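Local coordinates for protein phosphoribosylaminoimidazole carboxylase, ATPase subunit (PDB 3AX6) that probably catalyses the ATP-dependent carboxylation of 5-aminoimidazole ribonucleotide with bicarbonate to N5-carboxyaminoimidazole ribonucleotide, a step of de novo purine biosynthesis, at residues Ile190-Pro194 and Leu290-Glu294; Gly237-Phe241 and Gln280-Ile285. All blocks are in the same frame, centred on the assembly; numbering follows the deposited sequence.

Contact 1 (Ile190-Pro194 and Leu290-Glu294)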
# COMPACT_ATOMS: atom_id res chain seq x y z
N ILE A 190 19.68 -6.97 -11.09
CA ILE A 190 18.53 -7.89 -11.09
C ILE A 190 18.00 -8.09 -9.67
O ILE A 190 18.75 -8.02 -8.70
CB ILE A 190 18.88 -9.30 -11.67
CG1 ILE A 190 20.02 -9.92 -10.87
CG2 ILE A 190 19.24 -9.20 -13.15
CD1 ILE A 190 20.45 -11.31 -11.35
N ALA A 191 16.70 -8.32 -9.56
CA ALA A 191 16.04 -8.54 -8.28
C ALA A 191 15.09 -9.71 -8.48
O ALA A 191 14.14 -9.62 -9.25
CB ALA A 191 15.26 -7.29 -7.88
N CYS A 192 15.34 -10.82 -7.80
CA CYS A 192 14.49 -11.98 -7.97
C CYS A 192 13.62 -12.25 -6.75
O CYS A 192 14.09 -12.21 -5.62
CB CYS A 192 15.34 -13.21 -8.30
SG CYS A 192 14.39 -14.64 -8.88
N TYR A 193 12.35 -12.54 -7.01
CA TYR A 193 11.39 -12.81 -5.95
C TYR A 193 11.31 -14.29 -5.65
O TYR A 193 11.89 -15.11 -6.34
CB TYR A 193 10.00 -12.29 -6.36
CG TYR A 193 9.86 -10.80 -6.16
CD1 TYR A 193 9.50 -10.27 -4.92
CD2 TYR A 193 10.11 -9.91 -7.21
CE1 TYR A 193 9.40 -8.89 -4.74
CE2 TYR A 193 10.02 -8.54 -7.03
CZ TYR A 193 9.67 -8.03 -5.79
OH TYR A 193 9.59 -6.67 -5.64
N PRO A 194 10.61 -14.65 -4.57
CA PRO A 194 10.51 -16.08 -4.27
C PRO A 194 9.71 -16.74 -5.40
O PRO A 194 8.97 -16.06 -6.13
CB PRO A 194 9.76 -16.10 -2.94
CG PRO A 194 10.16 -14.80 -2.30
CD PRO A 194 10.09 -13.84 -3.45
N LEU A 290 17.14 -1.23 -7.27
CA LEU A 290 16.01 -2.11 -7.00
C LEU A 290 15.83 -2.38 -5.51
O LEU A 290 16.79 -2.36 -4.75
CB LEU A 290 16.19 -3.42 -7.77
CG LEU A 290 15.65 -3.50 -9.20
CD1 LEU A 290 15.72 -2.14 -9.87
CD2 LEU A 290 16.42 -4.55 -9.99
N GLY A 291 14.58 -2.63 -5.10
CA GLY A 291 14.30 -2.90 -3.71
C GLY A 291 14.36 -4.36 -3.30
O GLY A 291 14.18 -5.27 -4.13
N SER A 292 14.60 -4.60 -2.02
CA SER A 292 14.68 -5.95 -1.47
C SER A 292 13.46 -6.81 -1.77
O SER A 292 12.32 -6.34 -1.67
CB SER A 292 14.87 -5.88 0.04
OG SER A 292 14.50 -7.12 0.62
N THR A 293 13.67 -8.07 -2.11
CA THR A 293 12.56 -8.97 -2.39
C THR A 293 12.34 -9.96 -1.26
O THR A 293 11.70 -10.99 -1.46
CB THR A 293 12.79 -9.80 -3.66
OG1 THR A 293 13.92 -10.66 -3.46
CG2 THR A 293 13.02 -8.90 -4.88
N GLU A 294 12.87 -9.65 -0.07
CA GLU A 294 12.75 -10.55 1.09
C GLU A 294 11.30 -10.90 1.43
O GLU A 294 10.44 -10.03 1.44
CB GLU A 294 13.44 -9.92 2.31
CG GLU A 294 13.50 -10.82 3.55
CD GLU A 294 14.13 -10.15 4.77
OE1 GLU A 294 14.13 -10.76 5.86
OE2 GLU A 294 14.62 -9.00 4.64
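Strand 190-198 of the large antiparallel sheet meets the loop after helix 277-285 mainly through Tyr-193 and Thr-293. The methyl CG2 of Thr-293 sits over the centre of the phenol ring, 3.5 Å from the centroid and 8° off the ring normal, a CH-pi contact made squarely on the face. While CG2, anti to the carbonyl carbon of its own residue, goes to the ring, OG1 stands between the backbone N and that carbon (chi1 64°) and turns to the strand backbone, donating to the carbonyl O of Cys-192 at 2.7 Å from above the carbonyl plane. This sheet belongs to the ATP-grasp fold, and the loop runs along one of its faces, while Ile-190 and Cys-192 point away from the loop and pack on helix 218-235. Further back along the strand, CD2 of Leu-290 presses on CB of Ala-191 at 3.6 Å, a purely apolar touch. Beyond the ring, the hydroxyl of Tyr-193 is hydrogen-bonded to the carbonyl O of Thr-275. An ST turn shapes the far side of the loop, OG of Ser-292 accepting from N of Glu-294 at 3.1 Å.

Contact 2 (Gly237-Phe241 and Gln280-Ile285)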
# COMPACT_ATOMS: atom_id res chain seq x y z
N GLY A 237 16.04 -7.41 -20.30
CA GLY A 237 14.81 -6.75 -19.92
C GLY A 237 14.97 -5.61 -18.93
O GLY A 237 15.89 -5.59 -18.12
N VAL A 238 14.05 -4.66 -19.04
CA VAL A 238 13.99 -3.50 -18.16
C VAL A 238 12.56 -3.43 -17.65
O VAL A 238 11.62 -3.15 -18.41
CB VAL A 238 14.34 -2.20 -18.92
CG1 VAL A 238 14.22 -1.00 -17.98
CG2 VAL A 238 15.75 -2.29 -19.49
N GLY A 239 12.39 -3.69 -16.36
CA GLY A 239 11.08 -3.69 -15.73
C GLY A 239 10.96 -4.99 -14.96
O GLY A 239 11.96 -5.69 -14.78
N ILE A 240 9.76 -5.33 -14.49
CA ILE A 240 9.59 -6.58 -13.76
C ILE A 240 8.85 -7.56 -14.67
O ILE A 240 7.95 -7.17 -15.41
CB ILE A 240 8.84 -6.36 -12.42
CG1 ILE A 240 9.02 -7.59 -11.53
CG2 ILE A 240 7.37 -6.09 -12.67
CD1 ILE A 240 8.45 -7.41 -10.13
N PHE A 241 9.26 -8.82 -14.61
CA PHE A 241 8.66 -9.85 -15.46
C PHE A 241 8.09 -11.03 -14.70
O PHE A 241 8.61 -11.43 -13.66
CB PHE A 241 9.69 -10.37 -16.47
CG PHE A 241 10.26 -9.30 -17.36
CD1 PHE A 241 11.07 -8.30 -16.84
CD2 PHE A 241 9.94 -9.28 -18.71
CE1 PHE A 241 11.56 -7.28 -17.66
CE2 PHE A 241 10.43 -8.26 -19.53
CZ PHE A 241 11.24 -7.26 -19.00
N GLN A 280 8.62 -2.11 -7.40
CA GLN A 280 9.78 -2.69 -8.06
C GLN A 280 9.80 -2.32 -9.55
O GLN A 280 10.85 -1.96 -10.10
CB GLN A 280 9.78 -4.21 -7.90
CG GLN A 280 11.11 -4.88 -8.16
CD GLN A 280 12.15 -4.52 -7.11
OE1 GLN A 280 12.66 -3.40 -7.07
NE2 GLN A 280 12.46 -5.47 -6.23
N HIS A 281 8.64 -2.41 -10.18
CA HIS A 281 8.50 -2.09 -11.59
C HIS A 281 8.88 -0.63 -11.87
O HIS A 281 9.56 -0.33 -12.86
CB HIS A 281 7.06 -2.35 -12.05
CG HIS A 281 6.86 -2.17 -13.52
ND1 HIS A 281 7.46 -2.98 -14.46
CD2 HIS A 281 6.13 -1.27 -14.22
CE1 HIS A 281 7.11 -2.59 -15.67
NE2 HIS A 281 6.30 -1.55 -15.55
N ILE A 282 8.43 0.26 -10.99
CA ILE A 282 8.74 1.68 -11.14
C ILE A 282 10.24 1.88 -11.00
O ILE A 282 10.86 2.59 -11.79
CB ILE A 282 8.02 2.56 -10.09
CG1 ILE A 282 6.50 2.38 -10.19
CG2 ILE A 282 8.39 4.03 -10.29
CD1 ILE A 282 5.94 2.62 -11.58
N ARG A 283 10.82 1.26 -9.98
CA ARG A 283 12.26 1.38 -9.76
C ARG A 283 13.03 0.93 -11.00
O ARG A 283 13.96 1.60 -11.44
CB ARG A 283 12.73 0.52 -8.58
CG ARG A 283 12.30 0.99 -7.18
CD ARG A 283 13.13 0.26 -6.14
NE ARG A 283 12.63 0.37 -4.78
CZ ARG A 283 13.42 0.51 -3.72
NH1 ARG A 283 14.74 0.56 -3.87
NH2 ARG A 283 12.89 0.59 -2.50
N ALA A 284 12.63 -0.20 -11.58
CA ALA A 284 13.32 -0.73 -12.74
C ALA A 284 13.20 0.12 -14.00
O ALA A 284 14.20 0.35 -14.69
CB ALA A 284 12.84 -2.15 -13.03
N ILE A 285 12.01 0.61 -14.32
CA ILE A 285 11.88 1.40 -15.53
C ILE A 285 12.49 2.80 -15.38
O ILE A 285 12.76 3.47 -16.38
CB ILE A 285 10.41 1.53 -15.98
CG1 ILE A 285 9.63 2.43 -15.02
CG2 ILE A 285 9.79 0.15 -16.07
CD1 ILE A 285 8.20 2.69 -15.47
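Helix 277-285 packs against the start of strand 239-248, in the antiparallel sheet of the ATP-grasp fold, with Gly-239 and Ile-240 facing His-281 and Ala-284. The segment axes approach to 6.5 Å at an angle of 131°. Packing is tightest at Gly-239, whose CA lies 3.6 Å from CB of Ala-284. A CB on Gly-239 would sit tightly, about 3.2 Å from CE1 of His-281, and the backbone conformation itself calls for glycine, since a CB would be crowded by the carbonyl O of Val-238. His-281 extends its ring to the strand with CG anti to the backbone N (chi1 -174°); ND1 accepts from N of Ile-240 at 3.3 Å, the donor lying only 6° out of the ring plane. NE2 bonds to OG1 of Thr-67, so the imidazole is held at two of its corners, and CG2 of Ile-285 lies over one face toward the rim. A leucine in place of His-281 would probably leave the Ile-240 amide and the Thr-67 hydroxyl each without this partner. The Gln-280 end of the contact is looser, though still buried: CD1 of Ile-240 comes no closer than 4.1 Å to CB of Gln-280, the two side chains crossing at about a right angle. On the remote side of the helix, Arg-283 turns from the strand to Glu-279 and to the carbonyl O of Leu-328 of the second subunit. Past Gly-239, the methyl CG1 of Val-238 rests 3.6 Å from the carbonyl O of Ala-284.

After the N-terminal parallel sheet and the first ATP-grasp strands, the chain reaches strand 190-198, whose first residues form one side of contact 1. It then passes through helix 218-235 to reach 237-241, the strand side of contact 2. Helix 277-285 returns to that segment and closes the inner loop; only afterwards does 290-294 meet 190-194, closing the outer one, so contact 2 is nested within contact 1. Both second segments thereby come back to the same antiparallel sheet, with the contact centres about 11 Å apart. Gln-280 bridges the two directly: its NE2 is probably hydrogen-bonded to the carbonyl O of Gly-291 at 2.7 Å, tying the helix to the loop that follows it.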